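Local coordinates for TerD domain-containing protein (Streptomyces avermitilis, PDB 2QNG), which is of unknown function but binds two calcium ions and belongs to the TerD family, at residues Leu51-Ala56 with Glu98-Glu103; Ala56-Gly61 with Arg113-Val118. All coordinates share one frame; numbering follows the deposited sequence. Where two conformers were deposited one is given.

Contact 1 (Leu51-Ala56 with Glu98-Glu103); sequences LDIVAA and EVMTLE. With CA (calcium ion), chain C.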
loop_
_atom_site.group_PDB
_atom_site.type_symbol
_atom_site.label_atom_id
_atom_site.label_comp_id
_atom_site.label_asym_id
_atom_site.label_seq_id
_atom_site.Cartn_x
_atom_site.Cartn_y
_atom_site.Cartn_z
ATOM N N LEU A 51 7.162 -5.084 -7.083
ATOM C CA LEU A 51 6.547 -4.356 -5.988
ATOM C C LEU A 51 5.124 -4.852 -5.834
ATOM O O LEU A 51 4.468 -5.146 -6.850
ATOM C CB LEU A 51 6.544 -2.830 -6.246
ATOM C CG LEU A 51 7.868 -2.071 -5.979
ATOM C CD1 LEU A 51 9.100 -2.644 -6.715
ATOM C CD2 LEU A 51 7.694 -0.590 -6.293
ATOM N N ASP A 52 4.653 -4.937 -4.589
ATOM C CA ASP A 52 3.267 -5.308 -4.337
ATOM C C ASP A 52 2.614 -4.276 -3.441
ATOM O O ASP A 52 3.193 -3.866 -2.434
ATOM C CB ASP A 52 3.182 -6.652 -3.614
ATOM C CG ASP A 52 3.547 -7.836 -4.505
ATOM O OD1 ASP A 52 3.463 -7.758 -5.731
ATOM O OD2 ASP A 52 3.886 -8.899 -3.959
ATOM N N ILE A 53 1.377 -3.890 -3.782
ATOM C CA ILE A 53 0.567 -3.051 -2.897
ATOM C C ILE A 53 -0.106 -3.967 -1.870
ATOM O O ILE A 53 -0.603 -5.055 -2.212
ATOM C CB ILE A 53 -0.509 -2.292 -3.684
ATOM C CG1 ILE A 53 0.131 -1.416 -4.764
ATOM C CG2 ILE A 53 -1.339 -1.458 -2.729
ATOM C CD1 ILE A 53 -0.889 -0.750 -5.686
ATOM N N VAL A 54 -0.104 -3.505 -0.622
ATOM C CA VAL A 54 -0.800 -4.246 0.432
ATOM C C VAL A 54 -1.579 -3.268 1.294
ATOM O O VAL A 54 -1.153 -2.134 1.533
ATOM C CB VAL A 54 0.162 -5.142 1.282
ATOM C CG1 VAL A 54 1.251 -4.321 1.853
ATOM C CG2 VAL A 54 -0.600 -5.871 2.393
ATOM N N ALA A 55 -2.772 -3.710 1.704
ATOM C CA ALA A 55 -3.587 -2.917 2.626
ATOM C C ALA A 55 -3.917 -3.747 3.852
ATOM O O ALA A 55 -4.092 -4.963 3.746
ATOM C CB ALA A 55 -4.857 -2.439 1.952
ATOM N N ALA A 56 -4.056 -3.073 4.991
ATOM C CA ALA A 56 -4.446 -3.732 6.225
ATOM C C ALA A 56 -5.546 -2.937 6.882
ATOM O O ALA A 56 -5.495 -1.702 6.887
ATOM C CB ALA A 56 -3.258 -3.911 7.161
ATOM N N GLU A 98 0.486 -1.448 -10.898
ATOM C CA GLU A 98 -0.340 -2.136 -9.914
ATOM C C GLU A 98 -1.237 -1.097 -9.263
ATOM O O GLU A 98 -0.796 0.002 -8.934
ATOM C CB GLU A 98 0.577 -2.859 -8.920
ATOM C CG GLU A 98 -0.104 -3.771 -7.904
ATOM C CD GLU A 98 0.825 -4.882 -7.389
ATOM O OE1 GLU A 98 1.633 -5.451 -8.167
ATOM O OE2 GLU A 98 0.724 -5.215 -6.196
ATOM N N VAL A 99 -2.520 -1.439 -9.138
ATOM C CA VAL A 99 -3.539 -0.496 -8.701
ATOM C C VAL A 99 -4.441 -1.205 -7.712
ATOM O O VAL A 99 -4.854 -2.332 -7.961
ATOM C CB VAL A 99 -4.387 0.029 -9.894
ATOM C CG1 VAL A 99 -5.408 1.053 -9.419
ATOM C CG2 VAL A 99 -3.486 0.623 -11.003
HETATM N N MSE A 100 -4.730 -0.529 -6.602
HETATM C CA MSE A 100 -5.680 -1.057 -5.612
HETATM C C MSE A 100 -6.751 -0.038 -5.309
HETATM O O MSE A 100 -6.490 1.153 -5.261
HETATM C CB MSE A 100 -4.965 -1.435 -4.319
HETATM C CG MSE A 100 -5.907 -1.937 -3.232
HETATM SE SE MSE A 100 -4.965 -2.445 -1.596
HETATM C CE MSE A 100 -4.046 -4.091 -2.196
ATOM N N THR A 101 -7.967 -0.535 -5.125
ATOM C CA THR A 101 -9.109 0.300 -4.774
ATOM C C THR A 101 -9.567 0.010 -3.343
ATOM O O THR A 101 -9.657 -1.157 -2.948
ATOM C CB THR A 101 -10.250 0.004 -5.737
ATOM O OG1 THR A 101 -9.820 0.323 -7.070
ATOM C CG2 THR A 101 -11.501 0.834 -5.426
ATOM N N LEU A 102 -9.822 1.083 -2.576
ATOM C CA LEU A 102 -10.324 0.946 -1.217
ATOM C C LEU A 102 -11.636 1.695 -1.099
ATOM O O LEU A 102 -11.655 2.914 -1.122
ATOM C CB LEU A 102 -9.298 1.492 -0.215
ATOM C CG LEU A 102 -7.907 0.826 -0.374
ATOM C CD1 LEU A 102 -6.948 1.657 -1.225
ATOM C CD2 LEU A 102 -7.311 0.597 0.986
ATOM N N GLU A 103 -12.733 0.948 -1.033
ATOM C CA GLU A 103 -14.069 1.533 -0.898
ATOM C C GLU A 103 -14.323 1.793 0.574
ATOM O O GLU A 103 -15.122 1.093 1.239
ATOM C CB GLU A 103 -15.139 0.643 -1.571
ATOM C CG GLU A 103 -14.922 0.690 -3.100
ATOM C CD GLU A 103 -15.819 -0.184 -3.977
ATOM O OE1 GLU A 103 -16.608 -0.923 -3.461
ATOM O OE2 GLU A 103 -15.672 -0.115 -5.212
HETATM CA CA CA C . 3.662 -7.073 -7.848
HETATM O O HOH W 1 -0.195 -7.216 -3.806
HETATM O O HOH W 2 2.313 -8.962 -8.116
#
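Ile53 fits between the side chains of Glu98 and Met100, and these three residues bury most of the surface that the two strands share. Its CD1 presses on the start of strand 98-102, 3.8 Å from Glu98 CG, while on the other branch CG2 lies 3.8 Å from Met100 CE. CG2 stands anti to the backbone N of Ile53, which leaves one branch for each neighbour. Met100, a selenomethionine, runs out straight and then bends at chi3 (-71°), bringing CE alongside Ile53 CG2 and near Ile53 O; its SE meets Ala55 CB at 3.5 Å. Leu102 CD2 touches the same Ala55 methyl group, so the apolar row continues along both strands. The strands run nearly parallel, 7° apart with axes 7.4 Å from each other, yet they belong to different sheets: this is the face-to-face packing of a beta sandwich, and side chains rather than backbone bonds fill the space between. At the end where the row begins, Glu98 turns the interface polar. Its chain reaches across to strand 51-56, and Glu98 OE2 accepts a hydrogen bond from Ile53 N at 2.8 Å, the donor coming from above the carboxylate plane, 43° out of it. A water donates to the same OE2 and to Ile53 O, fastening the carboxylate to the backbone a second time. Glu98 OE1 binds calcium at 2.6 Å. Leu51 O and Asp52 OD1 join it there, with a second water; Asp50 and Ser88 complete the site. The calcium thus bridges the two sheets, with Glu98 from one and Leu51 and Asp52 from the other, and its positive charge probably offsets the repulsion between the carboxylates of Asp52 and Glu98. Asp52 OD2 turns to another partner, accepting a hydrogen bond from Gln121 NE2.

Contact 2 (Ala56-Gly61 with Arg113-Val118); sequences ATFLAG and RVVVGV
Ala56 and Val115 form a hydrogen-bonded pair between antiparallel neighbours in one sheet of the TerD beta sandwich. Ala56 N gives its hydrogen to Val115 O at 2.9 Å, and Val115 N returns the bond to Ala56 O. Two residues on, Phe58 N bonds to Arg113 O, a more bent link with 142° at the hydrogen. Between them Thr57 and Val114 make the non-hydrogen-bonded pair, where Val114 CA comes within 3.3 Å of Ala56 O in a CA-H...O contact. Their side chains lie side by side on the opposite face of the sheet from Phe58, with CG2 methyls just touching.

On the other face, Phe58 does most of the side-chain work. With CG anti to its carbonyl carbon (chi1 -57°), the ring stands over its own strand with the CD2-CE2 edge turned to strand 113-118, where Phe58 CE2 meets Val115 CG2 at 3.7 Å and Arg113 O lies at the ring edge, in plane. Arg113 NH1 stands over one ring face, offset toward the rim; the cation-pi attraction is at most weak, since Arg113 CZ is 5.3 Å from the Phe58 ring centroid. Replacing Phe58 with an alanine would probably leave Val115 CG2 without its aromatic neighbour and Arg113 NH1 without the ring face beside it.

Farther out, polar partners hold that guanidinium in place: NE forms a salt bridge with Glu164 on the adjoining strand 159-167, and NH1 bonds to the backbone oxygens of Ala63 and Gly194. Pro67 packs against Phe58 from a loop, and Thr161 touches Val115. The arginine chain, extended from CG to NE, passes above its own strand so that Val115 CG2 sits over the centre of the guanidinium, 3.4 Å from its plane.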
loop_
_atom_site.group_PDB
_atom_site.type_symbol
_atom_site.label_atom_id
_atom_site.label_comp_id
_atom_site.label_asym_id
_atom_site.label_seq_id
_atom_site.Cartn_x
_atom_site.Cartn_y
_atom_site.Cartn_z
ATOM N N ALA A 56 -4.056 -3.073 4.991
ATOM C CA ALA A 56 -4.446 -3.732 6.225
ATOM C C ALA A 56 -5.546 -2.937 6.882
ATOM O O ALA A 56 -5.495 -1.702 6.887
ATOM C CB ALA A 56 -3.258 -3.911 7.161
ATOM N N THR A 57 -6.549 -3.648 7.416
ATOM C CA THR A 57 -7.622 -3.003 8.182
ATOM C C THR A 57 -7.410 -3.278 9.663
ATOM O O THR A 57 -6.830 -4.317 10.045
ATOM C CB THR A 57 -8.986 -3.534 7.776
ATOM O OG1 THR A 57 -8.962 -4.937 8.010
ATOM C CG2 THR A 57 -9.226 -3.226 6.287
ATOM N N PHE A 58 -7.885 -2.341 10.493
ATOM C CA PHE A 58 -7.745 -2.450 11.954
ATOM C C PHE A 58 -9.049 -2.131 12.660
ATOM O O PHE A 58 -9.817 -1.274 12.229
ATOM C CB PHE A 58 -6.616 -1.552 12.470
ATOM C CG PHE A 58 -5.303 -1.848 11.824
ATOM C CD1 PHE A 58 -4.401 -2.731 12.423
ATOM C CD2 PHE A 58 -4.999 -1.292 10.585
ATOM C CE1 PHE A 58 -3.222 -3.059 11.777
ATOM C CE2 PHE A 58 -3.807 -1.601 9.942
ATOM C CZ PHE A 58 -2.915 -2.490 10.532
ATOM N N LEU A 59 -9.272 -2.825 13.766
ATOM C CA LEU A 59 -10.534 -2.735 14.475
ATOM C C LEU A 59 -10.549 -1.515 15.370
ATOM O O LEU A 59 -9.504 -1.103 15.903
ATOM C CB LEU A 59 -10.728 -3.981 15.346
ATOM C CG LEU A 59 -10.811 -5.336 14.633
ATOM C CD1 LEU A 59 -10.862 -6.484 15.623
ATOM C CD2 LEU A 59 -12.006 -5.370 13.675
ATOM N N ALA A 60 -11.737 -0.953 15.586
ATOM C CA ALA A 60 -11.898 0.181 16.498
ATOM C C ALA A 60 -11.242 -0.025 17.875
ATOM O O ALA A 60 -10.657 0.903 18.429
ATOM C CB ALA A 60 -13.372 0.524 16.651
ATOM N N GLY A 61 -11.301 -1.244 18.406
ATOM C CA GLY A 61 -10.764 -1.523 19.746
ATOM C C GLY A 61 -9.279 -1.847 19.821
ATOM O O GLY A 61 -8.797 -2.322 20.857
ATOM N N ARG A 113 -9.484 2.018 11.045
ATOM C CA ARG A 113 -8.231 2.467 10.463
ATOM C C ARG A 113 -7.803 1.516 9.369
ATOM O O ARG A 113 -8.025 0.313 9.459
ATOM C CB ARG A 113 -7.162 2.553 11.556
ATOM C CG ARG A 113 -5.773 2.984 11.095
ATOM C CD ARG A 113 -4.896 3.388 12.319
ATOM N NE ARG A 113 -3.521 3.716 11.938
ATOM C CZ ARG A 113 -2.500 2.863 12.010
ATOM N NH1 ARG A 113 -2.684 1.627 12.460
ATOM N NH2 ARG A 113 -1.286 3.268 11.653
ATOM N N VAL A 114 -7.243 2.097 8.309
ATOM C CA VAL A 114 -6.696 1.327 7.189
ATOM C C VAL A 114 -5.317 1.886 6.893
ATOM O O VAL A 114 -5.146 3.110 6.812
ATOM C CB VAL A 114 -7.582 1.473 5.921
ATOM C CG1 VAL A 114 -6.970 0.691 4.724
ATOM C CG2 VAL A 114 -8.968 0.963 6.209
ATOM N N VAL A 115 -4.344 0.988 6.720
ATOM C CA VAL A 115 -2.995 1.376 6.342
ATOM C C VAL A 115 -2.688 0.765 4.986
ATOM O O VAL A 115 -3.007 -0.392 4.739
ATOM C CB VAL A 115 -1.938 0.908 7.387
ATOM C CG1 VAL A 115 -0.531 1.337 6.961
ATOM C CG2 VAL A 115 -2.267 1.545 8.749
ATOM N N VAL A 116 -2.103 1.555 4.100
ATOM C CA VAL A 116 -1.657 1.046 2.814
ATOM C C VAL A 116 -0.137 1.082 2.723
ATOM O O VAL A 116 0.503 1.926 3.343
ATOM C CB VAL A 116 -2.285 1.828 1.627
ATOM C CG1 VAL A 116 -3.740 1.499 1.510
ATOM C CG2 VAL A 116 -2.118 3.332 1.789
ATOM N N GLY A 117 0.427 0.145 1.974
ATOM C CA GLY A 117 1.882 0.059 1.856
ATOM C C GLY A 117 2.307 -0.580 0.569
ATOM O O GLY A 117 1.474 -1.092 -0.199
ATOM N N VAL A 118 3.626 -0.551 0.350
ATOM C CA VAL A 118 4.227 -1.110 -0.837
ATOM C C VAL A 118 5.426 -1.916 -0.362
ATOM O O VAL A 118 6.284 -1.384 0.358
ATOM C CB VAL A 118 4.679 -0.009 -1.822
ATOM C CG1 VAL A 118 5.411 -0.593 -3.029
ATOM C CG2 VAL A 118 3.481 0.837 -2.269
#

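After strand 33-40 in one sheet, the chain lays down strand 51-59 in the other; this strand serves both contacts, which share Ala56. Contact 1 closes a loop of 41 residues when strand 98-102 returns to the sheet of 33-40; the chain then crosses back to the sheet of 51-59, and contact 2 closes 51 residues as strand 111-120 pairs beside it. Their segments alternate along the sequence, so the two loops cross. Contact 1 ties sheet to sheet, starting at the calcium, whereas contact 2 joins neighbours within a sheet. They meet where Val54 O lies 2.8 Å from Gly117 N, probably hydrogen-bonded, and where Leu102 packs on Val114 and Val116.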